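Local structure of cobalamin biosynthesis precorrin-6Y methylase (CbiE) (Archaeoglobus fulgidus, 2BB3) at residues M100-G105 / L164-S169. The protein binds S-adenosyl-L-homocysteine and is probably an S-adenosyl-L-methionine-dependent methyltransferase acting on a precorrin in the biosynthesis of adenosylcobalamin. Residues are numbered along the deposited sequence; the frame is centred on the assembly and turned at random.
Sequences MVAGLG and LILADS. With SAH (S-adenosyl-L-homocysteine), chain C.
Val-101 and Ala-102 meet Leu-166 beside S-adenosyl-L-homocysteine (SAH), in the cleft between the two alpha/beta domains of a tetrapyrrole methylase. Segment 100-105 belongs to the loop that follows strand 91-95 of the parallel sheet of the first domain, while Leu-166 lies on strand 162-167 in the mixed sheet of the second. Val-101 serves SAH with both backbone and side chain: its O accepts a hydrogen bond from the SAH amino N at 3.2 Å, which helps to place the amino-acid end of the ligand. With CG1 anti to the backbone N (chi1 172°), this methyl reaches CD1 of Leu-166 at 3.7 Å, the two side chains crossing nearly at right angles. A short branched residue suits the spot, since CB also lies 3.4 Å from SAH OXT, and Val-126 of helix 125-133 packs against both Val-101 and Leu-166. At Ala-102 the side chain is a single methyl, small enough to fit beside the ligand sulfur, with CB 3.5 Å from SAH SD and 4.1 Å from Leu-166 CD1. The amides of Ala-102 and Gly-103 are hydrogen-bonded to the carboxylate of Asp-136 of the second subunit, tying this loop to the dimer interface. Across the cleft, Leu-166 turns CD1 to both loop side chains and alongside the ribose, 3.8 Å from SAH O4', so one methyl touches the loop of the first domain and the ligand at once. The next residue, Ala-167, binds through its backbone: its O faces both ribose hydroxyls, 2.7 Å from SAH O2' and 3.1 Å from SAH O3'.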
HETATM    1  N   MSE A 100       4.601   2.201   7.089  1.00 33.85           N
HETATM    2  CA  MSE A 100       5.143   3.292   6.299  1.00 33.94           C
HETATM    3  C   MSE A 100       4.065   4.154   5.614  1.00 35.98           C
HETATM    4  O   MSE A 100       4.241   4.606   4.486  1.00 37.64           O
HETATM    5  CB  MSE A 100       6.130   2.743   5.270  1.00 37.22           C
HETATM    6  CG  MSE A 100       7.496   2.311   5.856  1.00 41.94           C
HETATM    7 SE   MSE A 100       8.481   3.787   6.733  0.89 49.62          SE
HETATM    8  CE  MSE A 100       8.057   3.286   8.555  1.00 42.93           C
ATOM      9  N   VAL A 101       2.928   4.317   6.286  1.00 33.32           N
ATOM     10  CA  VAL A 101       1.863   5.191   5.807  1.00 33.15           C
ATOM     11  C   VAL A 101       1.498   6.042   7.026  1.00 34.44           C
ATOM     12  O   VAL A 101       0.883   5.544   7.974  1.00 35.93           O
ATOM     13  CB  VAL A 101       0.571   4.434   5.360  1.00 30.68           C
ATOM     14  CG1 VAL A 101      -0.522   5.447   5.071  1.00 29.73           C
ATOM     15  CG2 VAL A 101       0.842   3.569   4.130  1.00 26.90           C
ATOM     16  N   ALA A 102       1.899   7.311   7.004  1.00 34.18           N
ATOM     17  CA  ALA A 102       1.627   8.223   8.108  1.00 35.22           C
ATOM     18  C   ALA A 102       2.081   7.534   9.375  1.00 38.46           C
ATOM     19  O   ALA A 102       1.411   7.599  10.409  1.00 38.58           O
ATOM     20  CB  ALA A 102       0.150   8.527   8.192  1.00 32.89           C
ATOM     21  N   GLY A 103       3.211   6.848   9.282  1.00 39.57           N
ATOM     22  CA  GLY A 103       3.696   6.117  10.437  1.00 42.67           C
ATOM     23  C   GLY A 103       4.812   6.777  11.222  1.00 43.46           C
ATOM     24  O   GLY A 103       4.857   8.001  11.385  1.00 42.15           O
ATOM     25  N   LEU A 104       5.723   5.940  11.695  1.00 43.59           N
ATOM     26  CA  LEU A 104       6.836   6.372  12.511  1.00 44.94           C
ATOM     27  C   LEU A 104       8.043   6.865  11.720  1.00 45.06           C
ATOM     28  O   LEU A 104       8.981   7.381  12.293  1.00 45.57           O
ATOM     29  CB  LEU A 104       7.264   5.214  13.431  1.00 44.86           C
ATOM     30  CG  LEU A 104       6.206   4.759  14.445  1.00 46.91           C
ATOM     31  CD1 LEU A 104       6.739   3.584  15.252  1.00 48.32           C
ATOM     32  CD2 LEU A 104       5.813   5.917  15.369  1.00 47.70           C
ATOM     33  N   GLY A 105       8.021   6.711  10.405  1.00 47.01           N
ATOM     34  CA  GLY A 105       9.148   7.131   9.585  1.00 48.48           C
ATOM     35  C   GLY A 105       9.850   8.406  10.028  1.00 50.65           C
ATOM     36  O   GLY A 105      11.064   8.415  10.260  1.00 47.53           O
ATOM     37  N   LEU A 164      -5.666  11.785  -1.675  1.00 35.62           N
ATOM     38  CA  LEU A 164      -6.210  10.798  -0.757  1.00 34.05           C
ATOM     39  C   LEU A 164      -5.623  11.316   0.561  1.00 32.48           C
ATOM     40  O   LEU A 164      -4.443  11.129   0.849  1.00 30.55           O
ATOM     41  CB  LEU A 164      -5.700   9.391  -1.088  1.00 33.45           C
ATOM     42  CG  LEU A 164      -6.654   8.272  -0.645  1.00 38.73           C
ATOM     43  CD1 LEU A 164      -7.980   8.412  -1.384  1.00 36.66           C
ATOM     44  CD2 LEU A 164      -6.050   6.907  -0.916  1.00 36.32           C
ATOM     45  N   ILE A 165      -6.453  11.990   1.349  1.00 33.72           N
ATOM     46  CA  ILE A 165      -6.002  12.588   2.597  1.00 33.71           C
ATOM     47  C   ILE A 165      -6.338  11.751   3.820  1.00 34.47           C
ATOM     48  O   ILE A 165      -7.481  11.377   4.020  1.00 36.04           O
ATOM     49  CB  ILE A 165      -6.653  13.986   2.783  1.00 32.20           C
ATOM     50  CG1 ILE A 165      -6.396  14.850   1.548  1.00 29.58           C
ATOM     51  CG2 ILE A 165      -6.107  14.664   4.034  1.00 28.87           C
ATOM     52  CD1 ILE A 165      -7.324  16.080   1.463  1.00 27.04           C
ATOM     53  N   LEU A 166      -5.336  11.439   4.627  1.00 35.32           N
ATOM     54  CA  LEU A 166      -5.601  10.699   5.852  1.00 36.10           C
ATOM     55  C   LEU A 166      -5.959  11.786   6.854  1.00 35.18           C
ATOM     56  O   LEU A 166      -5.092  12.547   7.283  1.00 32.07           O
ATOM     57  CB  LEU A 166      -4.369   9.909   6.302  1.00 37.25           C
ATOM     58  CG  LEU A 166      -3.860   8.873   5.289  1.00 39.08           C
ATOM     59  CD1 LEU A 166      -3.213   7.736   6.011  1.00 42.05           C
ATOM     60  CD2 LEU A 166      -4.998   8.330   4.473  1.00 41.88           C
ATOM     61  N   ALA A 167      -7.235  11.877   7.215  1.00 32.24           N
ATOM     62  CA  ALA A 167      -7.646  12.922   8.130  1.00 32.90           C
ATOM     63  C   ALA A 167      -8.306  12.426   9.401  1.00 32.78           C
ATOM     64  O   ALA A 167      -8.630  11.250   9.549  1.00 31.98           O
ATOM     65  CB  ALA A 167      -8.604  13.881   7.403  1.00 29.29           C
ATOM     66  N   ASP A 168      -8.464  13.342  10.343  1.00 36.78           N
ATOM     67  CA  ASP A 168      -9.154  13.030  11.577  1.00 38.22           C
ATOM     68  C   ASP A 168     -10.233  14.094  11.616  1.00 36.93           C
ATOM     69  O   ASP A 168     -10.272  14.917  10.717  1.00 36.43           O
ATOM     70  CB  ASP A 168      -8.231  13.084  12.803  1.00 37.88           C
ATOM     71  CG  ASP A 168      -7.603  14.434  13.018  1.00 40.27           C
ATOM     72  OD1 ASP A 168      -8.129  15.441  12.503  1.00 42.21           O
ATOM     73  OD2 ASP A 168      -6.582  14.483  13.738  1.00 45.15           O
ATOM     74  N   SER A 169     -11.085  14.081  12.637  1.00 38.08           N
ATOM     75  CA  SER A 169     -12.207  15.005  12.742  1.00 40.31           C
ATOM     76  C   SER A 169     -11.863  16.489  12.758  1.00 42.86           C
ATOM     77  O   SER A 169     -12.744  17.334  12.586  1.00 44.05           O
ATOM     78  CB  SER A 169     -13.059  14.659  13.980  1.00 42.16           C
ATOM     79  OG  SER A 169     -12.321  14.785  15.194  1.00 44.87           O
TER
HETATM   80  N   SAH C 201      -0.696   3.227   9.491  1.00 34.82           N
HETATM   81  CA  SAH C 201      -2.049   3.453   9.177  1.00 35.15           C
HETATM   82  CB  SAH C 201      -2.406   4.937   9.251  1.00 36.69           C
HETATM   83  CG  SAH C 201      -2.223   5.780  10.505  1.00 37.97           C
HETATM   84  SD  SAH C 201      -2.340   7.545  10.385  1.00 40.17           S
HETATM   85  C   SAH C 201      -2.329   2.798   7.873  1.00 36.43           C
HETATM   86  O   SAH C 201      -3.478   2.766   7.677  1.00 37.81           O
HETATM   87  OXT SAH C 201      -1.454   2.412   7.148  1.00 38.62           O
HETATM   88  C5' SAH C 201      -4.014   7.415  10.943  1.00 41.59           C
HETATM   89  C4' SAH C 201      -5.061   7.827   9.924  1.00 40.98           C
HETATM   90  O4' SAH C 201      -5.359   6.854   9.000  1.00 38.14           O
HETATM   91  C3' SAH C 201      -6.358   8.349  10.461  1.00 39.84           C
HETATM   92  O3' SAH C 201      -6.318   9.652  10.864  1.00 39.85           O
HETATM   93  C2' SAH C 201      -7.237   8.137   9.283  1.00 39.34           C
HETATM   94  O2' SAH C 201      -7.244   9.206   8.441  1.00 38.44           O
HETATM   95  C1' SAH C 201      -6.640   6.973   8.577  1.00 38.14           C
HETATM   96  N9  SAH C 201      -7.317   5.752   8.940  1.00 39.17           N
HETATM   97  C8  SAH C 201      -6.813   4.809   9.677  1.00 35.42           C
HETATM   98  N7  SAH C 201      -7.618   3.812   9.789  1.00 38.20           N
HETATM   99  C5  SAH C 201      -8.667   4.094   9.117  1.00 36.02           C
HETATM  100  C6  SAH C 201      -9.807   3.396   8.894  1.00 36.43           C
HETATM  101  N6  SAH C 201     -10.042   2.239   9.397  1.00 31.50           N
HETATM  102  N1  SAH C 201     -10.729   3.942   8.127  1.00 38.33           N
HETATM  103  C2  SAH C 201     -10.536   5.154   7.599  1.00 37.26           C
HETATM  104  N3  SAH C 201      -9.418   5.804   7.822  1.00 37.45           N
HETATM  105  C4  SAH C 201      -8.496   5.302   8.576  1.00 35.91           C